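Local structure of dehydrogenase (Sinorhizobium meliloti, 3UOE) at residues S161-L166 / G178-A183; D153-I158 / L290-A295. The protein is probably an NAD(P)-dependent oxidoreductase of the LDH2/MDH2 (malate/L-lactate dehydrogenase) family, its substrate not established. All coordinates share one frame; numbering follows the deposited sequence.

Contact 1 of 2, residues S161-L166 / G178-A183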
# COMPACT_ATOMS: atom_id res chain seq x y z
N SER A 161 -1.50 -10.46 -1.61
CA SER A 161 -1.42 -11.74 -2.30
C SER A 161 -1.04 -11.42 -3.73
O SER A 161 -1.46 -10.40 -4.28
CB SER A 161 -2.78 -12.44 -2.25
OG SER A 161 -2.70 -13.79 -2.70
N THR A 162 -0.24 -12.29 -4.33
CA THR A 162 0.13 -12.15 -5.73
C THR A 162 -0.61 -13.17 -6.61
O THR A 162 -1.46 -13.92 -6.13
CB THR A 162 1.65 -12.29 -5.93
OG1 THR A 162 2.08 -13.57 -5.45
CG2 THR A 162 2.38 -11.16 -5.19
N SER A 163 -0.28 -13.19 -7.90
CA SER A 163 -1.02 -14.00 -8.86
C SER A 163 -0.22 -14.30 -10.12
O SER A 163 0.94 -13.93 -10.22
CB SER A 163 -2.29 -13.25 -9.28
OG SER A 163 -1.96 -12.24 -10.20
N GLU A 164 -0.86 -14.98 -11.08
CA GLU A 164 -0.34 -15.11 -12.42
C GLU A 164 -0.08 -13.72 -12.99
O GLU A 164 -0.81 -12.77 -12.68
CB GLU A 164 -1.34 -15.83 -13.34
CG GLU A 164 -1.42 -17.35 -13.20
CD GLU A 164 -2.39 -17.79 -12.12
OE1 GLU A 164 -2.71 -16.98 -11.22
OE2 GLU A 164 -2.84 -18.97 -12.17
N ALA A 165 0.94 -13.61 -13.83
CA ALA A 165 1.22 -12.37 -14.53
C ALA A 165 0.03 -12.00 -15.41
O ALA A 165 -0.24 -12.66 -16.41
CB ALA A 165 2.49 -12.53 -15.38
N LEU A 166 -0.70 -10.96 -15.03
CA LEU A 166 -1.89 -10.56 -15.78
C LEU A 166 -1.90 -9.09 -16.12
O LEU A 166 -2.73 -8.63 -16.91
CB LEU A 166 -3.14 -10.90 -14.97
CG LEU A 166 -3.34 -12.39 -14.71
CD1 LEU A 166 -4.39 -12.61 -13.62
CD2 LEU A 166 -3.69 -13.12 -16.01
N GLY A 178 1.30 -9.37 -11.23
CA GLY A 178 0.04 -9.95 -10.81
C GLY A 178 -1.01 -8.88 -10.53
O GLY A 178 -0.69 -7.68 -10.55
N THR A 179 -2.25 -9.29 -10.29
CA THR A 179 -3.30 -8.34 -9.94
C THR A 179 -3.06 -7.72 -8.56
O THR A 179 -3.57 -6.65 -8.25
CB THR A 179 -4.70 -8.97 -10.02
OG1 THR A 179 -4.74 -10.16 -9.23
CG2 THR A 179 -5.06 -9.30 -11.46
N ASN A 180 -2.28 -8.43 -7.74
CA ASN A 180 -1.68 -7.89 -6.50
C ASN A 180 -2.53 -6.95 -5.66
O ASN A 180 -2.22 -5.76 -5.54
CB ASN A 180 -0.33 -7.23 -6.79
CG ASN A 180 0.64 -8.18 -7.44
OD1 ASN A 180 0.32 -9.36 -7.65
ND2 ASN A 180 1.83 -7.69 -7.76
N PRO A 181 -3.58 -7.49 -5.05
CA PRO A 181 -4.42 -6.71 -4.14
C PRO A 181 -3.70 -6.49 -2.81
O PRO A 181 -2.87 -7.31 -2.38
CB PRO A 181 -5.63 -7.62 -3.89
CG PRO A 181 -5.33 -8.94 -4.54
CD PRO A 181 -3.92 -8.92 -5.05
N VAL A 182 -4.02 -5.37 -2.17
CA VAL A 182 -3.69 -5.17 -0.77
C VAL A 182 -4.96 -4.79 -0.02
O VAL A 182 -5.76 -4.01 -0.50
CB VAL A 182 -2.63 -4.08 -0.59
CG1 VAL A 182 -3.09 -2.79 -1.25
CG2 VAL A 182 -2.36 -3.87 0.89
N ALA A 183 -5.14 -5.37 1.16
CA ALA A 183 -6.27 -5.01 2.02
C ALA A 183 -5.78 -4.48 3.37
O ALA A 183 -4.81 -4.98 3.94
CB ALA A 183 -7.20 -6.20 2.20
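The long connection between the antiparallel neighbours 156-161 and 182-186 of the seven-stranded mixed sheet closes on itself here, with Ser-163 at the meeting point. The backbone N of Thr-179 gives its hydrogen to Ser-163 OG at 3.0 Å, with an N-H...O angle of 152°. That hydroxyl in turn donates to the carbonyl of its own neighbour, Ser-163 OG to Glu-164 O at 2.8 Å, the donor tilted from the carbonyl plane. One oxygen thus accepts across the loop and donates within it; OG reaches this place because it stands between the backbone N and the carbonyl carbon (chi1 77°). Gly-178 CA also sends a CA-H...O contact to Glu-164 O.

Both segments lie in or border the loop that joins strand 156-161 to strand 182-186. Toward the strands the backbones still face each other, but the touch is made by carbon: Asn-180 CA points a nearly linear CA-H at Ser-161 O (3.4 Å, 169° at the hydrogen), and Pro-181 CD presses on that same oxygen at 3.0 Å. Asn-180, with a left-handed backbone, brings its amide oxygen over Thr-162, OD1 lying 3.4 Å from Thr-162 CA and 3.7 Å from Thr-162 CG2. Its ND2 is bound on the helix 246-264, by Gly-253 O and Glu-257 OE1, which fixes which end of the amide faces Thr-162. Farther out, the side chains of Leu-166 and Thr-179 cross obliquely, Leu-166 CD1 coming within 4.0 Å of Thr-179 CG2.

Contact 2 of 2, residues D153-I158 / L290-A295; sequences DGLIGI and LIDPSA
Ile-156 and Ile-291 form an antiparallel hydrogen-bonded pair: Ile-156 N donates to Ile-291 O at 3.0 Å, and Ile-291 N returns the bond to Ile-156 O at 2.9 Å. Both donors lie in the carbonyl plane. Above this pair the isoleucines touch through their branched carbons, CB of Ile-156 to CB of Ile-291 at 3.9 Å. With CG1 anti to its carbonyl carbon (chi1 -74°), Ile-156 runs CD1 along the proline ring, 4.1 Å from Pro-293 CG, the side chains sliding by in opposite directions. The ring also abuts the turn before the strand, Pro-293 CD 3.3 Å from Gly-154 O. On the other face, Leu-290 swings CD2 back to 4.1 Å from Gly-157 CA.

Two end motifs flank the pair. Gly-154, at positive phi, is the C' residue of a Schellman motif closing helix 144-152, while Asp-292 OD1 takes Ser-294 N in an Asx turn at the start of the 3-10 segment. Leu-155 and Leu-290 pack on helix 109-127, whereas the isoleucines meet Leu-259 and Leu-263 of the second subunit. This is an antiparallel pairing inside a mixed sheet, with a helix of its own chain over one face and the partner subunit over the other.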
# COMPACT_ATOMS: atom_id res chain seq x y z
N ASP A 153 -11.34 -8.18 15.58
CA ASP A 153 -10.59 -8.59 16.75
C ASP A 153 -9.81 -7.43 17.35
O ASP A 153 -8.98 -7.62 18.23
CB ASP A 153 -9.63 -9.73 16.40
CG ASP A 153 -10.32 -11.09 16.33
OD1 ASP A 153 -11.39 -11.25 16.96
OD2 ASP A 153 -9.80 -11.99 15.65
N GLY A 154 -10.09 -6.22 16.87
CA GLY A 154 -9.44 -5.04 17.41
C GLY A 154 -8.00 -4.89 16.98
O GLY A 154 -7.23 -4.17 17.61
N LEU A 155 -7.62 -5.57 15.90
CA LEU A 155 -6.26 -5.46 15.37
C LEU A 155 -6.21 -4.71 14.05
O LEU A 155 -7.19 -4.62 13.32
CB LEU A 155 -5.64 -6.84 15.20
CG LEU A 155 -5.54 -7.68 16.48
CD1 LEU A 155 -5.28 -9.15 16.13
CD2 LEU A 155 -4.48 -7.11 17.43
N ILE A 156 -5.04 -4.16 13.74
CA ILE A 156 -4.76 -3.64 12.40
C ILE A 156 -4.25 -4.80 11.56
O ILE A 156 -3.30 -5.48 11.95
CB ILE A 156 -3.68 -2.55 12.43
CG1 ILE A 156 -4.25 -1.24 12.99
CG2 ILE A 156 -3.09 -2.36 11.04
CD1 ILE A 156 -3.17 -0.32 13.62
N GLY A 157 -4.89 -5.03 10.42
CA GLY A 157 -4.53 -6.13 9.54
C GLY A 157 -4.20 -5.64 8.14
O GLY A 157 -4.99 -4.92 7.52
N ILE A 158 -3.02 -6.03 7.65
CA ILE A 158 -2.58 -5.68 6.31
C ILE A 158 -2.32 -6.96 5.54
O ILE A 158 -1.57 -7.83 6.01
CB ILE A 158 -1.32 -4.81 6.37
CG1 ILE A 158 -1.61 -3.56 7.21
CG2 ILE A 158 -0.82 -4.45 4.96
CD1 ILE A 158 -0.44 -2.63 7.33
N LEU A 290 0.06 -8.14 11.09
CA LEU A 290 -0.82 -7.72 12.17
C LEU A 290 -0.10 -6.72 13.06
O LEU A 290 1.11 -6.80 13.26
CB LEU A 290 -1.28 -8.92 13.00
CG LEU A 290 -2.19 -9.92 12.28
CD1 LEU A 290 -2.39 -11.15 13.17
CD2 LEU A 290 -3.54 -9.27 11.93
N ILE A 291 -0.87 -5.77 13.58
CA ILE A 291 -0.35 -4.77 14.50
C ILE A 291 -1.37 -4.52 15.61
O ILE A 291 -2.54 -4.26 15.34
CB ILE A 291 -0.08 -3.44 13.78
CG1 ILE A 291 0.75 -3.68 12.51
CG2 ILE A 291 0.59 -2.45 14.72
CD1 ILE A 291 1.12 -2.40 11.77
N ASP A 292 -0.90 -4.59 16.85
CA ASP A 292 -1.74 -4.31 18.01
C ASP A 292 -1.82 -2.80 18.21
O ASP A 292 -0.85 -2.18 18.62
CB ASP A 292 -1.14 -5.00 19.24
CG ASP A 292 -2.05 -4.93 20.47
OD1 ASP A 292 -3.06 -4.18 20.45
OD2 ASP A 292 -1.74 -5.61 21.47
N PRO A 293 -2.99 -2.20 17.92
CA PRO A 293 -3.11 -0.75 18.14
C PRO A 293 -2.78 -0.34 19.57
O PRO A 293 -2.34 0.79 19.80
CB PRO A 293 -4.60 -0.48 17.85
CG PRO A 293 -5.06 -1.67 17.03
CD PRO A 293 -4.27 -2.82 17.54
N SER A 294 -2.97 -1.25 20.53
CA SER A 294 -2.75 -0.91 21.94
C SER A 294 -1.26 -0.69 22.27
O SER A 294 -0.93 -0.07 23.28
CB SER A 294 -3.40 -1.93 22.89
OG SER A 294 -2.58 -3.07 23.07
N ALA A 295 -0.37 -1.17 21.41
CA ALA A 295 1.05 -0.88 21.55
C ALA A 295 1.32 0.58 21.19
O ALA A 295 2.33 1.15 21.59
CB ALA A 295 1.87 -1.79 20.68

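Overall arrangement
Both contacts involve strand 156-161, at its two ends: contact 2 holds its start against strand 285-291, and contact 1 its exit against the approach to strand 182-186. Their centres are 24 Å apart, yet they meet where Ala-183 O packs on Ile-158 CG2. Contact 2 is buried and joins segments distant in the chain through paired backbone bonds and aliphatic side chains, with the second subunit covering part of it. Contact 1 is only partly buried although nearer the centre of the chain, closes a much shorter loop, and depends on a serine hydroxyl, an amide and CA-H...O contacts; no other subunit touches it.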